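Local coordinates for protein 3-oxoadipate enol-lactonase (Burkholderia xenovorans, PDB 2XUA) that probably hydrolyses the enol-lactone of 3-oxoadipate in catechol breakdown, as an enzyme of the alpha/beta hydrolase fold, at residues L14-D19 with V55-R61; P44-L49 with F254-V259; L83-D87 with H113-I117; C97-M101 with H244-I248; E201-I205 with Q230-G234. Numbering follows the deposited sequence.

Contact 1 (L14-D19 with V55-R61)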
# COMPACT_ATOMS: atom_id res chain seq x y z
N LEU B 14 -9.46 14.52 1.19
CA LEU B 14 -8.55 13.55 1.79
C LEU B 14 -9.09 12.13 1.78
O LEU B 14 -10.21 11.89 2.21
CB LEU B 14 -8.23 13.91 3.24
CG LEU B 14 -7.76 15.36 3.55
CD1 LEU B 14 -7.78 15.60 5.03
CD2 LEU B 14 -6.37 15.60 2.97
N HIS B 15 -8.24 11.21 1.35
CA HIS B 15 -8.49 9.78 1.47
C HIS B 15 -8.28 9.38 2.94
O HIS B 15 -7.27 9.73 3.57
CB HIS B 15 -7.58 9.00 0.51
CG HIS B 15 -7.60 7.51 0.71
ND1 HIS B 15 -8.76 6.77 0.79
CD2 HIS B 15 -6.59 6.62 0.87
CE1 HIS B 15 -8.47 5.51 1.00
NE2 HIS B 15 -7.16 5.37 1.03
N TYR B 16 -9.22 8.64 3.50
CA TYR B 16 -9.03 8.18 4.89
C TYR B 16 -9.42 6.71 5.08
O TYR B 16 -10.08 6.10 4.22
CB TYR B 16 -9.82 9.08 5.89
CG TYR B 16 -11.32 8.96 5.76
CD1 TYR B 16 -12.05 8.01 6.50
CD2 TYR B 16 -12.03 9.81 4.89
CE1 TYR B 16 -13.46 7.89 6.34
CE2 TYR B 16 -13.41 9.70 4.73
CZ TYR B 16 -14.12 8.75 5.46
OH TYR B 16 -15.49 8.63 5.28
N ARG B 17 -9.08 6.18 6.25
CA ARG B 17 -9.37 4.76 6.57
C ARG B 17 -9.67 4.60 7.99
O ARG B 17 -8.92 5.10 8.82
CB ARG B 17 -8.20 3.88 6.17
CG ARG B 17 -8.44 2.40 6.34
CD ARG B 17 -7.42 1.61 5.47
NE ARG B 17 -7.73 1.66 4.03
CZ ARG B 17 -7.00 1.09 3.08
NH1 ARG B 17 -5.88 0.46 3.38
NH2 ARG B 17 -7.32 1.23 1.83
N ILE B 18 -10.75 3.87 8.30
CA ILE B 18 -11.12 3.63 9.72
C ILE B 18 -10.97 2.11 10.12
O ILE B 18 -11.37 1.21 9.35
CB ILE B 18 -12.57 4.10 9.98
CG1 ILE B 18 -12.70 5.61 9.78
CG2 ILE B 18 -13.07 3.67 11.40
CD1 ILE B 18 -14.14 6.17 9.82
N ASP B 19 -10.38 1.81 11.28
CA ASP B 19 -10.38 0.44 11.78
C ASP B 19 -10.89 0.42 13.22
O ASP B 19 -10.91 1.45 13.88
CB ASP B 19 -8.96 -0.18 11.70
CG ASP B 19 -8.44 -0.30 10.29
OD1 ASP B 19 -8.59 -1.42 9.72
OD2 ASP B 19 -7.87 0.71 9.75
N VAL B 55 -9.66 3.64 15.16
CA VAL B 55 -8.52 4.16 14.43
C VAL B 55 -8.86 4.91 13.18
O VAL B 55 -9.54 4.40 12.27
CB VAL B 55 -7.51 3.04 14.08
CG1 VAL B 55 -6.24 3.71 13.48
CG2 VAL B 55 -7.14 2.23 15.37
N LEU B 56 -8.37 6.14 13.10
CA LEU B 56 -8.44 6.89 11.88
C LEU B 56 -7.07 7.13 11.29
O LEU B 56 -6.16 7.69 11.98
CB LEU B 56 -9.10 8.26 12.19
CG LEU B 56 -9.20 9.26 11.06
CD1 LEU B 56 -10.03 8.62 9.88
CD2 LEU B 56 -9.88 10.59 11.56
N ARG B 57 -6.91 6.73 10.03
CA ARG B 57 -5.72 7.07 9.24
C ARG B 57 -6.14 7.89 8.04
O ARG B 57 -7.31 7.79 7.59
CB ARG B 57 -5.06 5.79 8.71
CG ARG B 57 -4.35 5.02 9.80
CD ARG B 57 -3.76 3.74 9.14
NE ARG B 57 -4.82 2.74 8.98
CZ ARG B 57 -4.77 1.67 8.15
NH1 ARG B 57 -3.75 1.49 7.33
NH2 ARG B 57 -5.74 0.75 8.14
N TYR B 58 -5.21 8.65 7.46
CA TYR B 58 -5.57 9.43 6.31
C TYR B 58 -4.30 9.71 5.50
O TYR B 58 -3.19 9.58 6.01
CB TYR B 58 -6.29 10.75 6.76
CG TYR B 58 -5.37 11.74 7.41
CD1 TYR B 58 -4.90 12.86 6.70
CD2 TYR B 58 -5.00 11.61 8.74
CE1 TYR B 58 -3.99 13.78 7.30
CE2 TYR B 58 -4.12 12.52 9.35
CZ TYR B 58 -3.61 13.58 8.61
OH TYR B 58 -2.77 14.46 9.22
N ASP B 59 -4.49 10.03 4.24
CA ASP B 59 -3.40 10.50 3.39
C ASP B 59 -3.33 12.01 3.52
O ASP B 59 -4.27 12.74 3.16
CB ASP B 59 -3.61 10.06 1.95
CG ASP B 59 -3.30 8.56 1.75
OD1 ASP B 59 -2.74 7.97 2.65
OD2 ASP B 59 -3.60 7.96 0.70
N THR B 60 -2.20 12.47 4.03
CA THR B 60 -1.97 13.93 4.15
C THR B 60 -2.16 14.59 2.78
O THR B 60 -1.90 13.98 1.75
CB THR B 60 -0.53 14.14 4.66
OG1 THR B 60 -0.36 13.49 5.94
CG2 THR B 60 -0.19 15.68 4.83
N ARG B 61 -2.60 15.83 2.72
CA ARG B 61 -2.72 16.49 1.41
C ARG B 61 -1.39 16.36 0.64
O ARG B 61 -0.31 16.35 1.22
CB ARG B 61 -3.07 18.00 1.57
CG ARG B 61 -2.14 18.75 2.47
CD ARG B 61 -2.38 20.30 2.20
NE ARG B 61 -3.72 20.69 2.68
CZ ARG B 61 -4.42 21.75 2.27
NH1 ARG B 61 -3.93 22.57 1.35
NH2 ARG B 61 -5.61 22.00 2.82
O HOH W 1 -7.34 3.18 10.29
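Leu-56 holds the apolar centre of this antiparallel strand pair, which belongs to the central sheet of the alpha/beta hydrolase fold. Leu-56 CD1 lies 4.0 Å from Tyr-16 CD1 and 4.0 Å from Ile-18 CG1. Further along the same face, Tyr-16 CB meets Tyr-58 CB at 4.0 Å, in a non-hydrogen-bonded pair. Leu-85 of helix 75-88 packs on Tyr-16 and Tyr-58, so that helix covers this face. The backbones hold the register. Arg-17 and Arg-57 form one hydrogen-bonded pair, with distances of 2.7 Å from Arg-17 N to Arg-57 O and 2.9 Å from Arg-57 N to Arg-17 O. Asp-19 and Val-55 form another. Beyond the last bridge, Asp-59 N still donates to His-15 O at 2.9 Å.

The opposite face carries Arg-17, Asp-19, Val-55 and Arg-57 and is largely polar. The guanidinium of Arg-57 lies with one face over Arg-17 CD. The positive charges are balanced by Asp-19 and by Asp-176 of the second subunit. The latter makes salt bridges with both arginines, so this face helps to join the two chains. Arg-57 NH2 reaches Asp-19 OD2 at 2.7 Å in a salt bridge. Water 1 bridges the same two side chains, 2.9 Å from Arg-57 NE and 2.6 Å from Asp-19 OD2.

Contact 2 (P44-L49 with F254-V259)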
# COMPACT_ATOMS: atom_id res chain seq x y z
N PRO B 44 1.56 -1.82 10.45
CA PRO B 44 1.96 -2.72 11.60
C PRO B 44 1.33 -2.39 12.94
O PRO B 44 1.26 -3.23 13.83
CB PRO B 44 3.51 -2.57 11.67
CG PRO B 44 3.90 -2.19 10.19
CD PRO B 44 2.74 -1.13 9.91
N GLN B 45 0.86 -1.15 13.10
CA GLN B 45 0.21 -0.76 14.33
C GLN B 45 -1.33 -1.02 14.41
O GLN B 45 -1.94 -0.87 15.49
CB GLN B 45 0.48 0.74 14.59
CG GLN B 45 1.88 1.03 15.19
CD GLN B 45 3.00 0.75 14.19
OE1 GLN B 45 4.01 0.06 14.50
NE2 GLN B 45 2.83 1.26 12.98
N VAL B 46 -1.94 -1.27 13.28
CA VAL B 46 -3.43 -1.22 13.22
C VAL B 46 -4.14 -2.24 14.13
O VAL B 46 -5.06 -1.93 14.90
CB VAL B 46 -3.91 -1.32 11.76
CG1 VAL B 46 -5.46 -1.53 11.71
CG2 VAL B 46 -3.45 -0.01 10.98
N ALA B 47 -3.62 -3.46 14.09
CA ALA B 47 -4.18 -4.58 14.87
C ALA B 47 -4.18 -4.28 16.38
O ALA B 47 -5.21 -4.37 17.02
CB ALA B 47 -3.43 -5.89 14.56
N ALA B 48 -3.03 -3.92 16.94
CA ALA B 48 -2.94 -3.63 18.34
C ALA B 48 -3.73 -2.38 18.73
O ALA B 48 -4.29 -2.34 19.82
CB ALA B 48 -1.45 -3.51 18.81
N LEU B 49 -3.81 -1.38 17.87
CA LEU B 49 -4.51 -0.17 18.25
C LEU B 49 -6.03 -0.35 18.19
O LEU B 49 -6.74 0.18 19.01
CB LEU B 49 -4.11 0.99 17.36
CG LEU B 49 -2.72 1.61 17.60
CD1 LEU B 49 -2.54 2.56 16.40
CD2 LEU B 49 -2.61 2.42 18.93
N PHE B 254 7.67 -0.28 19.05
CA PHE B 254 6.96 0.98 18.81
C PHE B 254 5.47 0.84 19.20
O PHE B 254 4.93 1.69 19.93
CB PHE B 254 7.09 1.34 17.34
CG PHE B 254 6.42 2.64 16.98
CD1 PHE B 254 7.18 3.81 16.75
CD2 PHE B 254 5.03 2.71 16.88
CE1 PHE B 254 6.53 5.06 16.38
CE2 PHE B 254 4.39 3.94 16.51
CZ PHE B 254 5.13 5.11 16.26
N THR B 255 4.83 -0.21 18.68
CA THR B 255 3.46 -0.53 19.00
C THR B 255 3.19 -0.63 20.50
O THR B 255 2.32 0.06 21.04
CB THR B 255 2.95 -1.76 18.22
OG1 THR B 255 3.09 -1.52 16.81
CG2 THR B 255 1.48 -1.95 18.52
N LYS B 256 3.99 -1.44 21.18
CA LYS B 256 3.90 -1.60 22.61
C LYS B 256 4.02 -0.27 23.34
O LYS B 256 3.20 0.03 24.23
CB LYS B 256 4.99 -2.59 23.08
CG LYS B 256 5.03 -2.89 24.59
CD LYS B 256 3.88 -3.84 25.04
CE LYS B 256 3.81 -4.12 26.58
NZ LYS B 256 5.16 -4.23 27.20
N THR B 257 5.04 0.52 22.97
CA THR B 257 5.26 1.78 23.63
C THR B 257 4.04 2.70 23.51
O THR B 257 3.60 3.27 24.50
CB THR B 257 6.50 2.50 23.07
OG1 THR B 257 7.63 1.59 23.13
CG2 THR B 257 6.79 3.73 23.89
N VAL B 258 3.54 2.85 22.29
CA VAL B 258 2.43 3.72 22.01
C VAL B 258 1.17 3.16 22.70
O VAL B 258 0.45 3.93 23.32
CB VAL B 258 2.25 3.94 20.51
CG1 VAL B 258 1.08 4.82 20.24
CG2 VAL B 258 3.49 4.75 19.99
N VAL B 259 0.96 1.84 22.67
CA VAL B 259 -0.25 1.28 23.29
C VAL B 259 -0.23 1.48 24.83
O VAL B 259 -1.23 1.93 25.40
CB VAL B 259 -0.58 -0.13 22.82
CG1 VAL B 259 -1.82 -0.76 23.62
CG2 VAL B 259 -0.92 -0.11 21.30
O HOH W 2 3.45 -3.77 15.43
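Two helical segments pack side by side here, with axes 9.8 Å apart at closest approach and N-to-C directions 40° apart. The CA atoms of Gln-45 and Thr-255 are 5.7 Å apart.

The apolar contacts lie on the facing sides of the helices. Ala-48 points toward the other helix, and Ala-48 CB lies 4.2 Å from Val-259 CG2. Leu-49 CD2 reaches the same Val-259 CG2 at 3.9 Å. Ala-48 CB also makes a notably close methyl approach to Thr-255 CG2, at 3.3 Å. Thr-255 and Val-259 are one helical turn apart, so Ala-48 meets both.

The polar contacts gather at the N-terminal end of the pair. Water 2 links the helices, donating to Pro-44 O at 2.8 Å and lying 2.7 Å from Thr-255 OG1. That hydroxyl is also hydrogen-bonded to the backbone O of Ala-251, one turn earlier in its own helix.

This is plain helix packing within the alpha/beta hydrolase fold. Helix 43-52 sits against the sheet through Leu-49, which touches strands 28-32 and 54-58. Helix 251-263 sits against strand 209-214, where Phe-254 and Val-258 touch Ile-212.

Contact 3 (L83-D87 with H113-I117)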
# COMPACT_ATOMS: atom_id res chain seq x y z
N LEU B 83 -8.41 18.45 11.75
CA LEU B 83 -9.66 18.95 12.35
C LEU B 83 -10.92 18.80 11.50
O LEU B 83 -11.93 18.32 12.01
CB LEU B 83 -9.49 20.38 12.84
CG LEU B 83 -8.42 20.50 13.89
CD1 LEU B 83 -8.24 22.01 14.08
CD2 LEU B 83 -8.77 19.82 15.22
N GLY B 84 -10.85 19.12 10.23
CA GLY B 84 -11.97 19.00 9.32
C GLY B 84 -12.36 17.55 9.08
O GLY B 84 -13.58 17.21 9.03
N LEU B 85 -11.35 16.67 8.95
CA LEU B 85 -11.62 15.23 8.92
C LEU B 85 -12.33 14.73 10.19
O LEU B 85 -13.33 14.00 10.11
CB LEU B 85 -10.29 14.47 8.72
CG LEU B 85 -10.41 12.95 8.49
CD1 LEU B 85 -11.31 12.57 7.31
CD2 LEU B 85 -9.00 12.32 8.30
N MSE B 86 -11.78 15.07 11.37
CA MSE B 86 -12.46 14.73 12.63
C MSE B 86 -13.88 15.26 12.68
O MSE B 86 -14.84 14.53 13.00
CB MSE B 86 -11.67 15.27 13.79
CG MSE B 86 -10.51 14.39 14.10
SE MSE B 86 -9.31 15.31 15.31
CE MSE B 86 -10.46 15.31 16.91
N ASP B 87 -14.03 16.54 12.33
CA ASP B 87 -15.34 17.17 12.30
C ASP B 87 -16.33 16.43 11.40
O ASP B 87 -17.48 16.16 11.80
CB ASP B 87 -15.20 18.63 11.83
CG ASP B 87 -14.63 19.55 12.90
OD1 ASP B 87 -14.47 19.14 14.08
OD2 ASP B 87 -14.33 20.70 12.56
N HIS B 113 -4.95 23.12 19.90
CA HIS B 113 -6.28 22.44 20.05
C HIS B 113 -6.33 21.39 21.14
O HIS B 113 -6.83 20.26 20.93
CB HIS B 113 -6.76 21.87 18.70
CG HIS B 113 -6.78 22.86 17.58
ND1 HIS B 113 -5.68 23.12 16.78
CD2 HIS B 113 -7.77 23.65 17.10
CE1 HIS B 113 -5.99 24.02 15.87
NE2 HIS B 113 -7.26 24.35 16.03
N ALA B 114 -5.85 21.74 22.34
CA ALA B 114 -5.83 20.81 23.46
C ALA B 114 -7.20 20.14 23.73
O ALA B 114 -7.26 19.00 24.20
CB ALA B 114 -5.37 21.51 24.68
N ASP B 115 -8.28 20.86 23.45
CA ASP B 115 -9.63 20.31 23.76
C ASP B 115 -10.07 19.22 22.76
O ASP B 115 -10.89 18.37 23.10
CB ASP B 115 -10.69 21.42 23.74
CG ASP B 115 -10.71 22.15 22.44
OD1 ASP B 115 -9.74 22.01 21.68
OD2 ASP B 115 -11.70 22.86 22.15
N ARG B 116 -9.53 19.31 21.54
CA ARG B 116 -9.64 18.24 20.53
C ARG B 116 -8.74 17.00 20.77
O ARG B 116 -8.92 15.95 20.09
CB ARG B 116 -9.43 18.81 19.13
CG ARG B 116 -10.38 19.94 18.69
CD ARG B 116 -11.90 19.53 18.89
NE ARG B 116 -12.41 18.50 17.97
CZ ARG B 116 -12.74 18.66 16.69
NH1 ARG B 116 -13.26 17.64 16.01
NH2 ARG B 116 -12.58 19.85 16.06
N ILE B 117 -7.77 17.09 21.70
CA ILE B 117 -6.70 16.07 21.84
C ILE B 117 -6.70 15.38 23.20
O ILE B 117 -6.76 16.05 24.23
CB ILE B 117 -5.26 16.70 21.52
CG1 ILE B 117 -5.14 17.19 20.09
CG2 ILE B 117 -4.14 15.71 21.83
CD1 ILE B 117 -5.50 16.19 18.94
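Arg-116 supplies the polar link between helix 75-88 and the loop that leads into strand 117-123. Its guanidinium makes a salt bridge with Asp-87, with Arg-116 NH1 2.7 Å from Asp-87 OD1. Arg-116 NH2 adds a weak hydrogen bond to Asp-87 OD1 at 2.8 Å. NH1 also donates to Ile-91 O, and NE to Ala-92 O. NE and NH1 are thus well satisfied, NH2 only weakly. The backbone N of Arg-116 bonds only weakly within its own turn, to His-113 O at 2.9 Å and Asp-115 OD1 at 2.7 Å.

Apolar atoms pack beside the charges. Leu-83 CD1 sits over the face of the His-113 ring, 3.4 Å from its centroid, in a CH-pi contact. Leu-83 CD2 touches Arg-116 CG at 3.8 Å. The CE of selenomethionine Met-86 lies 3.6 Å from Arg-116 O.

This surface contact joins two crossovers of the alpha/beta hydrolase sheet. Helix 75-88 precedes strand 94-99, its Leu-85 resting on strand 54-58, while the 113-117 loop joins helix 101-112 to strand 117-123.

Contact 4 (C97-M101 with H244-I248)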
# COMPACT_ATOMS: atom_id res chain seq x y z
N CYS B 97 -1.17 10.26 17.15
CA CYS B 97 0.18 9.67 17.00
C CYS B 97 0.62 10.01 15.61
O CYS B 97 0.02 9.56 14.61
CB CYS B 97 0.15 8.14 17.19
SG CYS B 97 1.75 7.29 16.95
N GLY B 98 1.68 10.78 15.53
CA GLY B 98 2.17 11.28 14.24
C GLY B 98 3.64 11.04 14.17
O GLY B 98 4.32 11.08 15.20
N LEU B 99 4.11 10.74 12.96
CA LEU B 99 5.49 10.45 12.74
C LEU B 99 6.08 11.50 11.81
O LEU B 99 5.53 11.77 10.78
CB LEU B 99 5.70 9.04 12.17
CG LEU B 99 7.16 8.52 12.24
CD1 LEU B 99 7.22 7.02 12.56
CD2 LEU B 99 7.96 8.83 11.00
N SER B 100 7.22 12.07 12.23
CA SER B 100 7.91 13.17 11.53
C SER B 100 7.04 14.41 11.27
O SER B 100 6.62 15.01 12.24
CB SER B 100 8.68 12.70 10.27
OG SER B 100 9.68 13.72 10.04
N MSE B 101 6.76 14.80 10.02
CA MSE B 101 5.73 15.90 9.83
C MSE B 101 4.38 15.58 10.51
O MSE B 101 3.66 16.49 10.89
CB MSE B 101 5.45 16.22 8.38
CG MSE B 101 4.59 15.16 7.73
SE MSE B 101 4.27 15.58 5.94
CE MSE B 101 3.15 17.22 6.11
N HIS B 244 14.63 6.56 11.09
CA HIS B 244 13.61 7.58 11.05
C HIS B 244 12.16 6.98 11.02
O HIS B 244 11.25 7.54 11.61
CB HIS B 244 13.88 8.49 9.87
CG HIS B 244 12.96 9.66 9.77
ND1 HIS B 244 12.74 10.53 10.82
CD2 HIS B 244 12.24 10.14 8.72
CE1 HIS B 244 11.93 11.50 10.42
NE2 HIS B 244 11.60 11.28 9.15
N ILE B 245 11.97 5.84 10.33
CA ILE B 245 10.61 5.25 10.23
C ILE B 245 10.58 4.11 11.23
O ILE B 245 10.61 2.89 10.84
CB ILE B 245 10.34 4.80 8.80
CG1 ILE B 245 10.51 5.95 7.79
CG2 ILE B 245 8.93 4.14 8.72
CD1 ILE B 245 9.55 7.14 8.01
N SER B 246 10.65 4.48 12.53
CA SER B 246 10.83 3.52 13.62
C SER B 246 9.63 2.62 13.87
O SER B 246 9.78 1.54 14.45
CB SER B 246 11.22 4.23 14.93
OG SER B 246 10.17 4.95 15.51
N ASN B 247 8.45 3.06 13.46
CA ASN B 247 7.26 2.19 13.65
C ASN B 247 7.28 0.98 12.69
O ASN B 247 6.52 0.01 12.87
CB ASN B 247 5.98 3.00 13.38
CG ASN B 247 5.81 3.29 11.92
OD1 ASN B 247 6.66 3.96 11.33
ND2 ASN B 247 4.74 2.74 11.30
N ILE B 248 8.09 1.06 11.65
CA ILE B 248 8.39 -0.08 10.80
C ILE B 248 9.60 -0.89 11.21
O ILE B 248 9.51 -2.09 11.46
CB ILE B 248 8.49 0.33 9.34
CG1 ILE B 248 7.08 0.65 8.88
CG2 ILE B 248 8.97 -0.87 8.45
CD1 ILE B 248 7.04 1.22 7.50
O HOH W 3 10.43 12.69 7.53
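Strand 94-99 ends at Leu-99, and the chain turns sharply at Ser-100 before helix 101-112. Ser-100 has phi 55° and psi -116°, a strained conformation. Facing it, loop residues His-244 and Ile-245 lead into helix 246-249, with Ile-245 at its N-cap position. The CA atoms of Ser-100 and His-244 are 8.0 Å apart, so side chains must close the gap.

Leu-99 packs against the loop and the helix start. Leu-99 CD2 meets Ile-245 CD1 at 3.8 Å, and Leu-99 CD1 lies 3.3 Å from Asn-247 OD1. Ser-100 OG lies near the plane of the His-244 ring, at its edge, 3.2 Å from both His-244 CE1 and His-244 NE2. Water 3 lies beside the pair, 2.8 Å from Ser-100 OG and a very short 2.4 Å from His-244 NE2. His-244 ND1 is hydrogen-bonded to Asp-217 OD2.

The laevulinic acid lies about 4 Å from the His-244 side chain. The geometry is consistent with a nucleophile elbow and Ser-His-Asp catalytic triad, as in other alpha/beta hydrolases.

Contact 5 (E201-I205 with Q230-G234)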
# COMPACT_ATOMS: atom_id res chain seq x y z
N GLU B 201 5.85 27.35 20.80
CA GLU B 201 4.54 26.83 21.20
C GLU B 201 4.55 25.55 22.04
O GLU B 201 3.54 25.20 22.67
CB GLU B 201 3.68 26.57 19.95
CG GLU B 201 3.16 27.82 19.25
CD GLU B 201 2.25 27.51 18.08
OE1 GLU B 201 1.16 26.90 18.30
OE2 GLU B 201 2.62 27.90 16.93
N ALA B 202 5.65 24.79 22.01
CA ALA B 202 5.65 23.47 22.65
C ALA B 202 5.52 23.59 24.15
O ALA B 202 4.77 22.84 24.75
CB ALA B 202 6.87 22.68 22.27
N PRO B 203 6.29 24.52 24.77
CA PRO B 203 6.10 24.61 26.21
C PRO B 203 4.68 24.86 26.66
O PRO B 203 4.40 24.62 27.81
CB PRO B 203 7.00 25.79 26.59
CG PRO B 203 8.13 25.61 25.72
CD PRO B 203 7.51 25.26 24.37
N GLY B 204 3.81 25.28 25.75
CA GLY B 204 2.39 25.56 26.02
C GLY B 204 1.40 24.38 26.01
O GLY B 204 0.21 24.58 26.31
N ILE B 205 1.90 23.18 25.67
CA ILE B 205 1.08 21.96 25.55
C ILE B 205 0.58 21.42 26.88
O ILE B 205 1.36 21.14 27.78
CB ILE B 205 1.89 20.84 24.82
CG1 ILE B 205 2.10 21.24 23.34
CG2 ILE B 205 1.21 19.47 25.04
CD1 ILE B 205 3.02 20.38 22.54
N GLN B 230 11.28 17.85 26.84
CA GLN B 230 11.59 18.66 28.01
C GLN B 230 10.80 19.96 27.98
O GLN B 230 10.49 20.52 29.03
CB GLN B 230 13.13 18.79 28.23
CG GLN B 230 13.77 17.44 28.80
CD GLN B 230 15.35 17.21 28.54
OE1 GLN B 230 16.09 18.08 28.11
NE2 GLN B 230 15.81 15.97 28.79
N ALA B 231 10.42 20.41 26.79
CA ALA B 231 9.52 21.58 26.70
C ALA B 231 8.13 21.28 27.26
O ALA B 231 7.41 22.20 27.68
CB ALA B 231 9.39 22.04 25.30
N ILE B 232 7.73 20.01 27.23
CA ILE B 232 6.31 19.67 27.48
C ILE B 232 6.13 19.17 28.91
O ILE B 232 6.75 18.16 29.27
CB ILE B 232 5.76 18.65 26.47
CG1 ILE B 232 5.75 19.23 25.05
CG2 ILE B 232 4.33 18.18 26.88
CD1 ILE B 232 5.47 18.10 23.91
N ALA B 233 5.28 19.88 29.70
CA ALA B 233 5.10 19.47 31.12
C ALA B 233 4.68 18.00 31.20
O ALA B 233 3.71 17.60 30.56
CB ALA B 233 4.08 20.33 31.82
N GLY B 234 5.41 17.21 31.98
CA GLY B 234 5.05 15.81 32.15
C GLY B 234 5.23 14.87 30.94
O GLY B 234 4.91 13.68 31.04
O HOH W 4 3.61 22.32 28.73
O HOH W 5 1.49 18.61 29.63
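Segment 230-234, from helix 222-231 onward, lies against a short 3-10 turn at 202-204. Both belong to connections around strand 209-214 of the alpha/beta hydrolase sheet: the turn lies before that strand, and the helix follows it on the way to strand 236-240.

Ala-231 comes first and points toward the turn. The small Ala-231 CB touches Ala-202 CB at 4.0 Å and Pro-203 CG at 3.8 Å. This brings the backbones close, with the CA atoms of Ala-231 and Pro-203 4.6 Å apart. Ala-231 O accepts a CA-H...O contact from Pro-203 CA at 3.1 Å.

Ile-232 follows and packs on Ile-205. Ile-232 CD1 meets Ile-205 CD1 at 3.6 Å, and Ile-232 CG1 lies 3.8 Å from Ala-202 O. Ile-205 extends this packing to helix 101-112, where it touches Val-107, Ala-110 and Ala-111.

At Ala-233 the link is through water. Water 5 donates to Ala-233 O at 2.6 Å and to Ile-205 O at 3.1 Å. Water 4 accepts from Ala-233 N at 3.1 Å and donates to two carbonyls of segment 201-205, Pro-203 O at 2.6 Å and Ile-205 O at 2.7 Å.

From the N terminus, contact 1 closes the first loop, pairing two strands near one edge of the sheet. Contact 2 opens inside that loop, at helix 43-52, and crosses contact 1. It closes only at helix 251-263, so contacts 3, 4 and 5 all nest within it. Contact 3 ties helix 75-88 to the loop before strand 117-123. Contact 4 opens before contact 3 closes, so these two cross. It brings the end of strand 94-99 to the loop carrying His-244, with contact 5 nested inside. Val-46 packs on Asp-19 and Arg-57, joining contacts 1 and 2. Phe-254 joins contact 2 to Asn-247 and Cys-97 of contact 4.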